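Local coordinates for protein pyridoxal kinase (Entamoeba histolytica, PDB 4S1H) that probably catalyses the ATP-dependent phosphorylation of pyridoxal to pyridoxal 5'-phosphate, as expected for a magnesium-dependent kinase of the ribokinase clan, at residues Ser14-Asn19 and Thr255-Ile260; Lys105-Cys110 and Ala137-Pro142; Glu132-Ala137 and Gln171-Ile176; Gly211-Val216 and Arg250-Thr255. All blocks are in the same frame, centred on the assembly; numbering follows the deposited sequence.

Interaction 1: residues Ser14-Asn19 and Thr255-Ile260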
loop_
_atom_site.group_PDB
_atom_site.type_symbol
_atom_site.label_atom_id
_atom_site.label_comp_id
_atom_site.label_asym_id
_atom_site.label_seq_id
_atom_site.Cartn_x
_atom_site.Cartn_y
_atom_site.Cartn_z
ATOM N N SER A 14 0.131 -3.517 9.553
ATOM C CA SER A 14 1.435 -3.310 10.137
ATOM C C SER A 14 2.357 -4.385 9.587
ATOM O O SER A 14 1.932 -5.535 9.347
ATOM C CB SER A 14 1.346 -3.453 11.634
ATOM O OG SER A 14 2.584 -3.214 12.285
ATOM N N GLY A 15 3.586 -3.986 9.353
ATOM C CA GLY A 15 4.553 -4.874 8.710
ATOM C C GLY A 15 4.421 -5.081 7.221
ATOM O O GLY A 15 3.705 -4.372 6.517
ATOM N N PHE A 16 5.143 -6.072 6.709
ATOM C CA PHE A 16 5.435 -6.150 5.282
ATOM C C PHE A 16 5.329 -7.598 4.805
ATOM O O PHE A 16 6.246 -8.412 4.978
ATOM C CB PHE A 16 6.813 -5.530 4.986
ATOM C CG PHE A 16 7.069 -4.248 5.742
ATOM C CD1 PHE A 16 6.429 -3.086 5.374
ATOM C CD2 PHE A 16 7.868 -4.240 6.889
ATOM C CE1 PHE A 16 6.618 -1.911 6.101
ATOM C CE2 PHE A 16 8.072 -3.070 7.620
ATOM C CZ PHE A 16 7.438 -1.898 7.221
ATOM N N VAL A 17 4.190 -7.903 4.208
ATOM C CA VAL A 17 3.995 -9.114 3.380
ATOM C C VAL A 17 3.129 -8.757 2.186
ATOM O O VAL A 17 2.526 -7.669 2.155
ATOM C CB VAL A 17 3.358 -10.295 4.163
ATOM C CG1 VAL A 17 4.247 -10.720 5.323
ATOM C CG2 VAL A 17 1.963 -9.956 4.654
ATOM N N GLY A 18 3.082 -9.676 1.212
ATOM C CA GLY A 18 2.175 -9.634 0.108
ATOM C C GLY A 18 2.109 -8.314 -0.624
ATOM O O GLY A 18 3.140 -7.696 -0.964
ATOM N N ASN A 19 0.883 -7.854 -0.840
ATOM C CA ASN A 19 0.700 -6.587 -1.552
ATOM C C ASN A 19 1.261 -5.346 -0.847
ATOM O O ASN A 19 1.524 -4.358 -1.510
ATOM C CB ASN A 19 -0.764 -6.348 -1.957
ATOM C CG ASN A 19 -1.030 -6.639 -3.409
ATOM O OD1 ASN A 19 -0.108 -6.787 -4.212
ATOM N ND2 ASN A 19 -2.288 -6.706 -3.765
ATOM N N THR A 255 13.484 -10.925 13.414
ATOM C CA THR A 255 12.979 -11.764 12.327
ATOM C C THR A 255 11.482 -11.532 12.106
ATOM O O THR A 255 10.932 -12.038 11.122
ATOM C CB THR A 255 13.280 -13.255 12.562
ATOM O OG1 THR A 255 12.789 -13.648 13.845
ATOM C CG2 THR A 255 14.785 -13.507 12.496
ATOM N N ALA A 256 10.854 -10.747 12.995
ATOM C CA ALA A 256 9.435 -10.418 12.923
ATOM C C ALA A 256 9.095 -9.718 11.606
ATOM O O ALA A 256 8.151 -10.126 10.918
ATOM C CB ALA A 256 9.019 -9.543 14.114
ATOM N N GLU A 257 9.876 -8.681 11.266
ATOM C CA GLU A 257 9.633 -7.846 10.071
ATOM C C GLU A 257 10.922 -7.436 9.365
ATOM O O GLU A 257 11.889 -7.046 10.032
ATOM C CB GLU A 257 8.890 -6.567 10.451
ATOM C CG GLU A 257 7.556 -6.778 11.139
ATOM C CD GLU A 257 6.450 -7.343 10.271
ATOM O OE1 GLU A 257 6.565 -7.478 9.004
ATOM O OE2 GLU A 257 5.386 -7.593 10.884
ATOM N N ILE A 258 10.942 -7.565 8.033
ATOM C CA ILE A 258 12.088 -7.137 7.229
ATOM C C ILE A 258 12.154 -5.627 7.176
ATOM O O ILE A 258 11.119 -4.938 7.250
ATOM C CB ILE A 258 12.098 -7.723 5.798
ATOM C CG1 ILE A 258 10.820 -7.362 5.037
ATOM C CG2 ILE A 258 12.326 -9.234 5.864
ATOM C CD1 ILE A 258 10.841 -7.739 3.583
ATOM N N ASN A 259 13.379 -5.110 7.096
ATOM C CA ASN A 259 13.638 -3.670 7.190
ATOM C C ASN A 259 13.486 -2.935 5.829
ATOM O O ASN A 259 14.361 -2.170 5.420
ATOM C CB ASN A 259 15.026 -3.465 7.784
ATOM C CG ASN A 259 15.267 -2.068 8.284
ATOM O OD1 ASN A 259 14.329 -1.290 8.486
ATOM N ND2 ASN A 259 16.526 -1.748 8.536
ATOM N N ILE A 260 12.351 -3.118 5.183
ATOM C CA ILE A 260 12.174 -2.643 3.839
ATOM C C ILE A 260 12.001 -1.116 3.780
ATOM O O ILE A 260 12.484 -0.507 2.843
ATOM C CB ILE A 260 11.059 -3.432 3.105
ATOM C CG1 ILE A 260 11.126 -3.151 1.603
ATOM C CG2 ILE A 260 9.678 -3.124 3.654
ATOM C CD1 ILE A 260 10.176 -4.005 0.794
HETATM O O HOH W 1 2.928 -8.026 9.983
HETATM O O HOH W 2 4.611 -4.932 12.390
#

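Interaction 2: residues Lys105-Cys110 and Ala137-Pro142. With MG (magnesium ion), chain D.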
loop_
_atom_site.group_PDB
_atom_site.type_symbol
_atom_site.label_atom_id
_atom_site.label_comp_id
_atom_site.label_asym_id
_atom_site.label_seq_id
_atom_site.Cartn_x
_atom_site.Cartn_y
_atom_site.Cartn_z
ATOM N N LYS A 105 -0.795 -8.897 -24.895
ATOM C CA LYS A 105 0.254 -9.684 -24.278
ATOM C C LYS A 105 0.430 -9.201 -22.833
ATOM O O LYS A 105 0.673 -8.016 -22.591
ATOM C CB LYS A 105 1.550 -9.559 -25.058
ATOM C CG LYS A 105 2.463 -10.742 -24.822
ATOM C CD LYS A 105 3.772 -10.594 -25.535
ATOM C CE LYS A 105 4.267 -11.948 -26.016
ATOM N NZ LYS A 105 5.534 -11.855 -26.787
ATOM N N VAL A 106 0.231 -10.103 -21.881
ATOM C CA VAL A 106 0.353 -9.788 -20.473
ATOM C C VAL A 106 1.290 -10.831 -19.868
ATOM O O VAL A 106 1.040 -12.024 -19.972
ATOM C CB VAL A 106 -1.013 -9.798 -19.760
ATOM C CG1 VAL A 106 -0.882 -9.503 -18.267
ATOM C CG2 VAL A 106 -1.943 -8.783 -20.423
ATOM N N TYR A 107 2.367 -10.366 -19.266
ATOM C CA TYR A 107 3.321 -11.212 -18.574
ATOM C C TYR A 107 2.805 -11.492 -17.146
ATOM O O TYR A 107 2.677 -10.589 -16.321
ATOM C CB TYR A 107 4.691 -10.530 -18.552
ATOM C CG TYR A 107 5.849 -11.363 -18.016
ATOM C CD1 TYR A 107 6.599 -12.194 -18.860
ATOM C CD2 TYR A 107 6.240 -11.284 -16.678
ATOM C CE1 TYR A 107 7.669 -12.938 -18.364
ATOM C CE2 TYR A 107 7.307 -12.033 -16.174
ATOM C CZ TYR A 107 8.024 -12.846 -17.024
ATOM O OH TYR A 107 9.085 -13.575 -16.529
ATOM N N PHE A 108 2.517 -12.757 -16.849
ATOM C CA PHE A 108 1.954 -13.152 -15.566
ATOM C C PHE A 108 2.978 -13.894 -14.734
ATOM O O PHE A 108 3.433 -14.986 -15.111
ATOM C CB PHE A 108 0.687 -13.958 -15.812
ATOM C CG PHE A 108 0.066 -14.588 -14.582
ATOM C CD1 PHE A 108 0.209 -14.052 -13.296
ATOM C CD2 PHE A 108 -0.686 -15.760 -14.728
ATOM C CE1 PHE A 108 -0.395 -14.660 -12.203
ATOM C CE2 PHE A 108 -1.317 -16.325 -13.641
ATOM C CZ PHE A 108 -1.177 -15.777 -12.379
ATOM N N LEU A 109 3.392 -13.269 -13.642
ATOM C CA LEU A 109 4.212 -13.886 -12.611
ATOM C C LEU A 109 3.289 -14.385 -11.519
ATOM O O LEU A 109 2.650 -13.590 -10.820
ATOM C CB LEU A 109 5.224 -12.876 -12.047
ATOM C CG LEU A 109 6.278 -13.396 -11.050
ATOM C CD1 LEU A 109 7.376 -12.354 -10.900
ATOM C CD2 LEU A 109 5.719 -13.751 -9.694
ATOM N N CYS A 110 3.210 -15.688 -11.348
ATOM C CA CYS A 110 2.428 -16.319 -10.309
ATOM C C CYS A 110 3.364 -16.700 -9.179
ATOM O O CYS A 110 4.277 -17.515 -9.364
ATOM C CB CYS A 110 1.675 -17.542 -10.839
ATOM S SG CYS A 110 0.646 -18.359 -9.607
ATOM N N ALA A 137 0.632 -19.023 -16.024
ATOM C CA ALA A 137 1.766 -18.147 -15.747
ATOM C C ALA A 137 2.882 -18.218 -16.766
ATOM O O ALA A 137 3.197 -19.286 -17.319
ATOM C CB ALA A 137 2.322 -18.443 -14.355
ATOM N N ASP A 138 3.515 -17.079 -16.986
ATOM C CA ASP A 138 4.740 -16.990 -17.763
ATOM C C ASP A 138 5.973 -17.408 -16.942
ATOM O O ASP A 138 6.952 -17.915 -17.485
ATOM C CB ASP A 138 4.859 -15.585 -18.303
ATOM C CG ASP A 138 3.746 -15.267 -19.291
ATOM O OD1 ASP A 138 3.846 -15.731 -20.468
ATOM O OD2 ASP A 138 2.741 -14.659 -18.875
ATOM N N ILE A 139 5.908 -17.187 -15.634
ATOM C CA ILE A 139 6.936 -17.550 -14.688
ATOM C C ILE A 139 6.287 -17.802 -13.338
ATOM O O ILE A 139 5.312 -17.093 -12.944
ATOM C CB ILE A 139 8.013 -16.466 -14.613
ATOM C CG1 ILE A 139 9.132 -16.856 -13.674
ATOM C CG2 ILE A 139 7.405 -15.120 -14.190
ATOM C CD1 ILE A 139 10.330 -15.947 -13.755
ATOM N N ILE A 140 6.810 -18.765 -12.601
ATOM C CA ILE A 140 6.360 -19.002 -11.247
ATOM C C ILE A 140 7.538 -18.939 -10.293
ATOM O O ILE A 140 8.655 -19.311 -10.681
ATOM C CB ILE A 140 5.550 -20.299 -11.088
ATOM C CG1 ILE A 140 6.394 -21.559 -11.341
ATOM C CG2 ILE A 140 4.360 -20.297 -12.039
ATOM C CD1 ILE A 140 5.660 -22.821 -10.924
ATOM N N THR A 141 7.295 -18.531 -9.042
ATOM C CA THR A 141 8.368 -18.294 -8.043
ATOM C C THR A 141 8.138 -19.006 -6.700
ATOM O O THR A 141 8.127 -18.348 -5.627
ATOM C CB THR A 141 8.565 -16.783 -7.822
ATOM O OG1 THR A 141 7.315 -16.217 -7.429
ATOM C CG2 THR A 141 9.008 -16.081 -9.080
ATOM N N PRO A 142 7.919 -20.321 -6.721
ATOM C CA PRO A 142 7.756 -21.047 -5.473
ATOM C C PRO A 142 9.086 -21.231 -4.723
ATOM O O PRO A 142 10.142 -21.329 -5.354
ATOM C CB PRO A 142 7.305 -22.430 -5.951
ATOM C CG PRO A 142 8.021 -22.604 -7.256
ATOM C CD PRO A 142 7.974 -21.239 -7.879
HETATM MG MG MG D . 7.580 -17.085 -3.987
HETATM O O HOH W 3 2.869 -13.509 -22.117
HETATM O O HOH W 4 6.409 -18.436 -3.146
HETATM O O HOH W 5 8.930 -15.378 -4.774
HETATM O O HOH W 6 9.233 -17.768 -2.980
HETATM O O HOH W 7 7.115 -15.689 -2.334
#

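Interaction 3: residues Glu132-Ala137 and Gln171-Ile176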
loop_
_atom_site.group_PDB
_atom_site.type_symbol
_atom_site.label_atom_id
_atom_site.label_comp_id
_atom_site.label_asym_id
_atom_site.label_seq_id
_atom_site.Cartn_x
_atom_site.Cartn_y
_atom_site.Cartn_z
ATOM N N GLU A 132 -4.093 -25.172 -10.803
ATOM C CA GLU A 132 -4.720 -24.700 -12.031
ATOM C C GLU A 132 -4.265 -23.306 -12.403
ATOM O O GLU A 132 -3.965 -23.048 -13.559
ATOM C CB GLU A 132 -6.249 -24.772 -11.933
ATOM C CG GLU A 132 -6.833 -26.192 -11.892
ATOM C CD GLU A 132 -6.370 -27.096 -13.039
ATOM O OE1 GLU A 132 -6.393 -26.655 -14.209
ATOM O OE2 GLU A 132 -5.972 -28.252 -12.771
ATOM N N LEU A 133 -4.178 -22.416 -11.423
ATOM C CA LEU A 133 -3.723 -21.051 -11.708
ATOM C C LEU A 133 -2.310 -20.991 -12.336
ATOM O O LEU A 133 -2.072 -20.250 -13.257
ATOM C CB LEU A 133 -3.765 -20.188 -10.427
ATOM C CG LEU A 133 -3.382 -18.715 -10.598
ATOM C CD1 LEU A 133 -4.259 -18.012 -11.622
ATOM C CD2 LEU A 133 -3.451 -18.004 -9.265
ATOM N N ILE A 134 -1.381 -21.788 -11.837
ATOM C CA ILE A 134 -0.004 -21.729 -12.319
ATOM C C ILE A 134 0.111 -22.038 -13.813
ATOM O O ILE A 134 1.060 -21.607 -14.457
ATOM C CB ILE A 134 0.978 -22.625 -11.519
ATOM C CG1 ILE A 134 0.541 -24.101 -11.505
ATOM C CG2 ILE A 134 1.145 -22.092 -10.097
ATOM C CD1 ILE A 134 1.602 -25.071 -11.026
ATOM N N LYS A 135 -0.846 -22.770 -14.361
ATOM C CA LYS A 135 -0.805 -23.164 -15.761
ATOM C C LYS A 135 -0.943 -21.983 -16.706
ATOM O O LYS A 135 -0.608 -22.110 -17.883
ATOM C CB LYS A 135 -1.868 -24.216 -16.078
ATOM C CG LYS A 135 -1.668 -25.517 -15.319
ATOM C CD LYS A 135 -2.693 -26.555 -15.745
ATOM C CE LYS A 135 -2.540 -27.831 -14.954
ATOM N NZ LYS A 135 -3.640 -28.768 -15.304
ATOM N N TYR A 136 -1.429 -20.842 -16.199
ATOM C CA TYR A 136 -1.541 -19.640 -16.994
ATOM C C TYR A 136 -0.320 -18.714 -16.899
ATOM O O TYR A 136 -0.236 -17.747 -17.627
ATOM C CB TYR A 136 -2.834 -18.891 -16.613
ATOM C CG TYR A 136 -4.073 -19.754 -16.817
ATOM C CD1 TYR A 136 -4.714 -19.828 -18.062
ATOM C CD2 TYR A 136 -4.565 -20.543 -15.789
ATOM C CE1 TYR A 136 -5.829 -20.637 -18.253
ATOM C CE2 TYR A 136 -5.672 -21.355 -15.969
ATOM C CZ TYR A 136 -6.304 -21.406 -17.198
ATOM O OH TYR A 136 -7.413 -22.219 -17.350
ATOM N N ALA A 137 0.632 -19.023 -16.024
ATOM C CA ALA A 137 1.766 -18.147 -15.747
ATOM C C ALA A 137 2.882 -18.218 -16.766
ATOM O O ALA A 137 3.197 -19.286 -17.319
ATOM C CB ALA A 137 2.322 -18.443 -14.355
ATOM N N GLN A 171 3.353 -29.419 -18.275
ATOM C CA GLN A 171 2.031 -28.750 -18.263
ATOM C C GLN A 171 2.012 -27.433 -19.019
ATOM O O GLN A 171 0.955 -26.765 -19.103
ATOM C CB GLN A 171 1.580 -28.487 -16.834
ATOM C CG GLN A 171 1.348 -29.712 -15.983
ATOM C CD GLN A 171 1.158 -29.371 -14.522
ATOM O OE1 GLN A 171 1.012 -28.188 -14.154
ATOM N NE2 GLN A 171 1.185 -30.382 -13.672
ATOM N N GLY A 172 3.182 -27.000 -19.477
ATOM C CA GLY A 172 3.297 -25.786 -20.269
ATOM C C GLY A 172 3.964 -24.593 -19.596
ATOM O O GLY A 172 4.194 -23.605 -20.284
ATOM N N ILE A 173 4.348 -24.680 -18.322
ATOM C CA ILE A 173 4.899 -23.500 -17.603
ATOM C C ILE A 173 6.309 -23.192 -18.114
ATOM O O ILE A 173 7.196 -24.026 -17.991
ATOM C CB ILE A 173 4.904 -23.684 -16.083
ATOM C CG1 ILE A 173 3.441 -23.836 -15.607
ATOM C CG2 ILE A 173 5.596 -22.496 -15.401
ATOM C CD1 ILE A 173 3.268 -24.379 -14.209
ATOM N N PRO A 174 6.511 -22.006 -18.724
ATOM C CA PRO A 174 7.808 -21.781 -19.371
ATOM C C PRO A 174 9.002 -21.615 -18.441
ATOM O O PRO A 174 10.095 -22.050 -18.813
ATOM C CB PRO A 174 7.593 -20.495 -20.181
ATOM C CG PRO A 174 6.122 -20.309 -20.234
ATOM C CD PRO A 174 5.568 -20.908 -19.001
ATOM N N VAL A 175 8.826 -20.991 -17.280
ATOM C CA VAL A 175 9.949 -20.646 -16.404
ATOM C C VAL A 175 9.561 -20.896 -14.963
ATOM O O VAL A 175 8.491 -20.490 -14.530
ATOM C CB VAL A 175 10.431 -19.209 -16.582
ATOM C CG1 VAL A 175 11.681 -18.965 -15.747
ATOM C CG2 VAL A 175 10.687 -18.882 -18.050
ATOM N N ILE A 176 10.437 -21.531 -14.208
ATOM C CA ILE A 176 10.214 -21.817 -12.804
ATOM C C ILE A 176 11.448 -21.354 -12.072
ATOM O O ILE A 176 12.539 -21.854 -12.330
ATOM C CB ILE A 176 9.939 -23.303 -12.523
ATOM C CG1 ILE A 176 8.736 -23.838 -13.351
ATOM C CG2 ILE A 176 9.713 -23.545 -11.048
ATOM C CD1 ILE A 176 8.755 -25.336 -13.480
HETATM O O HOH W 8 -0.131 -24.196 -19.525
#

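Interaction 4: residues Gly211-Val216 and Arg250-Thr255. With ADP (adenosine-5'-diphosphate), chain C.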
loop_
_atom_site.group_PDB
_atom_site.type_symbol
_atom_site.label_atom_id
_atom_site.label_comp_id
_atom_site.label_asym_id
_atom_site.label_seq_id
_atom_site.Cartn_x
_atom_site.Cartn_y
_atom_site.Cartn_z
ATOM N N GLY A 211 17.972 -16.838 11.026
ATOM C CA GLY A 211 16.588 -16.366 11.160
ATOM C C GLY A 211 15.697 -16.990 10.107
ATOM O O GLY A 211 16.165 -17.294 8.998
ATOM N N ASP A 212 14.413 -17.167 10.444
ATOM C CA ASP A 212 13.370 -17.402 9.419
ATOM C C ASP A 212 12.576 -16.092 9.283
ATOM O O ASP A 212 11.955 -15.608 10.240
ATOM C CB ASP A 212 12.438 -18.611 9.649
ATOM C CG ASP A 212 11.856 -19.179 8.326
ATOM O OD1 ASP A 212 12.619 -19.681 7.470
ATOM O OD2 ASP A 212 10.620 -19.139 8.140
ATOM N N PHE A 213 12.636 -15.523 8.080
ATOM C CA PHE A 213 12.113 -14.186 7.816
ATOM C C PHE A 213 10.765 -14.326 7.128
ATOM O O PHE A 213 10.488 -15.332 6.447
ATOM C CB PHE A 213 13.097 -13.403 6.927
ATOM C CG PHE A 213 14.410 -13.109 7.600
ATOM C CD1 PHE A 213 14.528 -12.029 8.496
ATOM C CD2 PHE A 213 15.528 -13.913 7.368
ATOM C CE1 PHE A 213 15.730 -11.752 9.111
ATOM C CE2 PHE A 213 16.731 -13.645 7.998
ATOM C CZ PHE A 213 16.837 -12.571 8.878
ATOM N N THR A 214 9.929 -13.308 7.327
ATOM C CA THR A 214 8.614 -13.277 6.746
ATOM C C THR A 214 8.576 -12.138 5.702
ATOM O O THR A 214 9.227 -11.108 5.859
ATOM C CB THR A 214 7.562 -13.112 7.866
ATOM O OG1 THR A 214 7.658 -14.225 8.772
ATOM C CG2 THR A 214 6.157 -13.045 7.298
ATOM N N GLY A 215 7.887 -12.387 4.606
ATOM C CA GLY A 215 7.829 -11.435 3.484
ATOM C C GLY A 215 9.015 -11.414 2.531
ATOM O O GLY A 215 9.091 -10.570 1.625
ATOM N N VAL A 216 9.961 -12.321 2.713
ATOM C CA VAL A 216 11.169 -12.290 1.873
ATOM C C VAL A 216 10.905 -12.754 0.450
ATOM O O VAL A 216 11.381 -12.160 -0.522
ATOM C CB VAL A 216 12.352 -13.070 2.499
ATOM C CG1 VAL A 216 13.007 -12.226 3.558
ATOM C CG2 VAL A 216 11.937 -14.427 3.081
ATOM N N ARG A 250 20.673 -8.361 5.840
ATOM C CA ARG A 250 21.842 -7.972 6.651
ATOM C C ARG A 250 21.527 -6.773 7.523
ATOM O O ARG A 250 22.067 -6.626 8.619
ATOM C CB ARG A 250 23.080 -7.704 5.783
ATOM C CG ARG A 250 23.749 -8.988 5.266
ATOM C CD ARG A 250 25.029 -8.751 4.506
ATOM N NE ARG A 250 25.485 -9.939 3.768
ATOM C CZ ARG A 250 26.657 -10.032 3.140
ATOM N NH1 ARG A 250 27.527 -9.022 3.158
ATOM N NH2 ARG A 250 26.967 -11.153 2.494
ATOM N N ASN A 251 20.625 -5.918 7.045
ATOM C CA ASN A 251 20.220 -4.743 7.790
ATOM C C ASN A 251 18.923 -4.853 8.578
ATOM O O ASN A 251 18.392 -3.842 9.042
ATOM C CB ASN A 251 20.173 -3.561 6.824
ATOM C CG ASN A 251 21.564 -3.166 6.399
ATOM O OD1 ASN A 251 22.265 -2.454 7.132
ATOM N ND2 ASN A 251 21.996 -3.664 5.261
ATOM N N THR A 252 18.450 -6.080 8.774
ATOM C CA THR A 252 17.230 -6.339 9.508
ATOM C C THR A 252 17.596 -6.858 10.882
ATOM O O THR A 252 18.405 -7.774 11.003
ATOM C CB THR A 252 16.360 -7.350 8.748
ATOM O OG1 THR A 252 15.955 -6.780 7.513
ATOM C CG2 THR A 252 15.164 -7.769 9.549
ATOM N N VAL A 253 17.011 -6.256 11.917
ATOM C CA VAL A 253 17.353 -6.600 13.307
ATOM C C VAL A 253 16.523 -7.740 13.891
ATOM O O VAL A 253 17.106 -8.670 14.460
ATOM C CB VAL A 253 17.371 -5.343 14.208
ATOM C CG1 VAL A 253 17.512 -5.717 15.681
ATOM C CG2 VAL A 253 18.506 -4.423 13.767
ATOM N N GLY A 254 15.200 -7.703 13.750
ATOM C CA GLY A 254 14.382 -8.838 14.210
ATOM C C GLY A 254 14.353 -9.955 13.183
ATOM O O GLY A 254 15.118 -9.965 12.213
ATOM N N THR A 255 13.484 -10.925 13.414
ATOM C CA THR A 255 12.979 -11.764 12.327
ATOM C C THR A 255 11.482 -11.532 12.106
ATOM O O THR A 255 10.932 -12.038 11.122
ATOM C CB THR A 255 13.280 -13.255 12.562
ATOM O OG1 THR A 255 12.789 -13.648 13.845
ATOM C CG2 THR A 255 14.785 -13.507 12.496
HETATM P PB ADP C . 9.521 -17.503 0.852
HETATM O O1B ADP C . 9.835 -18.731 1.676
HETATM O O2B ADP C . 9.087 -16.312 1.689
HETATM O O3B ADP C . 8.660 -17.840 -0.326
HETATM P PA ADP C . 12.360 -17.739 0.307
HETATM O O1A ADP C . 12.538 -18.653 -0.876
HETATM O O2A ADP C . 12.527 -18.285 1.686
HETATM O O3A ADP C . 10.910 -17.019 0.209
HETATM O "O5'" ADP C . 13.315 -16.486 0.161
HETATM C "C5'" ADP C . 13.362 -15.652 -0.979
HETATM C "C4'" ADP C . 14.776 -15.158 -1.099
HETATM O "O4'" ADP C . 15.135 -14.460 0.093
HETATM C "C3'" ADP C . 15.764 -16.313 -1.218
HETATM O "O3'" ADP C . 15.985 -16.668 -2.588
HETATM C "C2'" ADP C . 16.979 -15.761 -0.536
HETATM O "O2'" ADP C . 17.723 -14.969 -1.451
HETATM C "C1'" ADP C . 16.427 -14.843 0.540
HETATM N N9 ADP C . 16.344 -15.440 1.894
HETATM C C8 ADP C . 15.277 -15.904 2.558
HETATM N N7 ADP C . 15.609 -16.345 3.797
HETATM C C5 ADP C . 16.928 -16.149 3.932
HETATM C C6 ADP C . 17.938 -16.372 4.994
HETATM N N6 ADP C . 17.560 -16.921 6.166
HETATM N N1 ADP C . 19.214 -16.027 4.721
HETATM C C2 ADP C . 19.585 -15.480 3.529
HETATM N N3 ADP C . 18.714 -15.243 2.526
HETATM C C4 ADP C . 17.404 -15.551 2.678
#

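Interaction 1: residues Ser14-Asn19 and Thr255-Ile260
In this ribokinase-like fold the loop 14-17, which leads into helix 18-28 and follows the pyridoxal phosphate-binding Ser10, is held by Glu257 and Phe16 against the loop 255-260 that comes after helix 234-250. The Glu257 side chain bends about CB-CG (chi2 -70°), which swings CD round to Gly15. Its OE1 accepts the backbone N of Phe16 at 3.0 Å, the donor standing above the carboxylate plane, 42° out of it. OE2 is gripped by several donors: one water links it to Ser14 O, a second joins it to Ser14 OG, and Tyr47 supplies a further hydrogen bond. Ser14 OG also bonds to Asn3 of the second subunit, so the contact lies beside the dimer interface. Gly15 has a positive phi, and its CA lies 3.3 Å from Glu257 OE1. Phe16 CB points toward the other loop, and Ile258 O lies obliquely 3.3 Å from ring atom CD2 of Phe16. Ile24 of helix 18-28 touches both Phe16 and Ile260. Over one ring face sits the methyl CG2 of Ile260 in a CH-pi contact, 3.7 Å from the ring centroid and displaced toward the rim, where Phe16 CG is its nearest ring atom.

Interaction 2: residues Lys105-Cys110 and Ala137-Pro142
Parallel strands 107-110 and 139-140 are neighbours in the central sheet of the ribokinase-like fold and lead straight to a magnesium site. Cys110 N donates to Ile139 O at 3.0 Å, and Thr141 N donates to Cys110 O at 3.2 Å. Just ahead of strand 139-140, Asp138 N donates to Phe108 O at 2.8 Å, and Ile139 N does so weakly. Asp138 also reaches back with its side chain: OD2 receives Phe108 N at 2.8 Å in a nearly straight bond (170°), on the anti side of the carboxylate, and forms a salt bridge with Lys101. The CB of Asp138 lies over a face of the Tyr107 ring, offset toward the rim, while the ring and carboxylate planes are only 12° apart. On one sheet face Leu109 and Ile139 run side by side, CG to CG2, and Ile139 CG2 comes within 3.3 Å of Tyr107 OH. On the other face Cys110 CB packs against Ala137 CB and Ile140 CG2, where Met130 and Leu133 of helix 124-133 also touch Cys110. Thr141 O binds magnesium at 2.1 Å, together with four waters and Asp111. The ligand is thus a backbone carbonyl, which the Thr141 N bond to the neighbouring strand probably helps to place, and Lys101 probably offsets the Asp138 charge.

Interaction 3: residues Glu132-Ala137 and Gln171-Ile176
Apolar packing carries the centre of this contact, where Ile134, in the turn after helix 124-133, meets Ile173, in the loop ahead of strand 175-183. Their CD1 methyls approach to 3.7 Å, and the two side chains cross obliquely. Ile173 CG1, anti to its own carbonyl carbon (chi1 -63°), also rests 3.5 Å from the carbonyl oxygen Ile134 O. Pro174 CD lies 3.3 Å from Ala137 O, bringing the proline ring up to the chain just before strand 139-140. Leu168 of helix 158-170 and Ile140 also touch Ile134, extending this apolar cluster.

Polar contacts occupy the outer side. Lys135, extended beyond CG, crosses Gln171 with its CE 3.7 Å from Gln171 OE1, a contact through the methylene. Its NZ instead makes a weak salt bridge to Glu132 OE2, at 3.5 Å. One water joins the backbones, donating to Lys135 O at 2.7 Å and to Gln171 O at 2.8 Å. Gly172 has a positive phi and closes helix 158-170 in a Schellman motif, turning the chain toward Ile173. The two segments therefore meet through hydrocarbon inside and a bridging water outside, and the water donates to two carbonyl oxygens that, both being acceptors, cannot bond to each other.

Interaction 4: residues Gly211-Val216 and Arg250-Thr255
Phe213 is the side chain that spans this contact, between the nucleotide and the loop 250-255. From CB, its CG lies anti to the carbonyl carbon (chi1 -66°), and the ring then reaches both ways. CD1 lies 4.1 Å from Thr255 CA. Farther along that side CE1 meets three groups, Gly254 O at 3.6 Å, Thr255 CG2 at 3.9 Å and Thr252 CG2 at 4.0 Å, all approaching obliquely. On the other side CD2 and CE2 each stand 3.8 Å from ADP N6, which sits at the ring edge, in its plane, while Leu249 of helix 234-250 also touches the ring. Phe213 and Thr255 cross at about a right angle, and Thr255 CG2 continues to Gly211 CA, 3.6 Å away. Thr255 is poorly ordered, and Thr214 N, 4.1 Å from Thr255 O, is buried here with no partner in the model. Gly211 O comes within 3.2 Å of ADP N6, and Val216 CG2 packs on ADP C8. Gly215 is the N-cap of helix 216-229, and Gly217 N binds ADP, so the segment 211-216 forms a wall of the nucleotide pocket and leads into the anion-binding helix start characteristic of ribokinase-like kinases.

Overall arrangement
Interactions 2 and 3 adjoin each other at one side of the fold, sharing Ala137, and Ile140 N is probably hydrogen-bonded to Val175 O between them. Interaction 2 is buried and built on backbone bonds of the sheet; interaction 3 is partly buried and relies on apolar packing with a water at its margin. Interactions 1 and 4 form a second pair, with centres about 8 Å apart, sharing Thr255 and joined by Asn259 to Asn251 and Thr252. Interaction 1 is buried and centred on a carboxylate, whereas interaction 4 lies at the surface and lines the ADP pocket with Phe213, Val216 and the Gly211 carbonyl. Interactions 1 and 3 lie on opposite sides of the chain's centre.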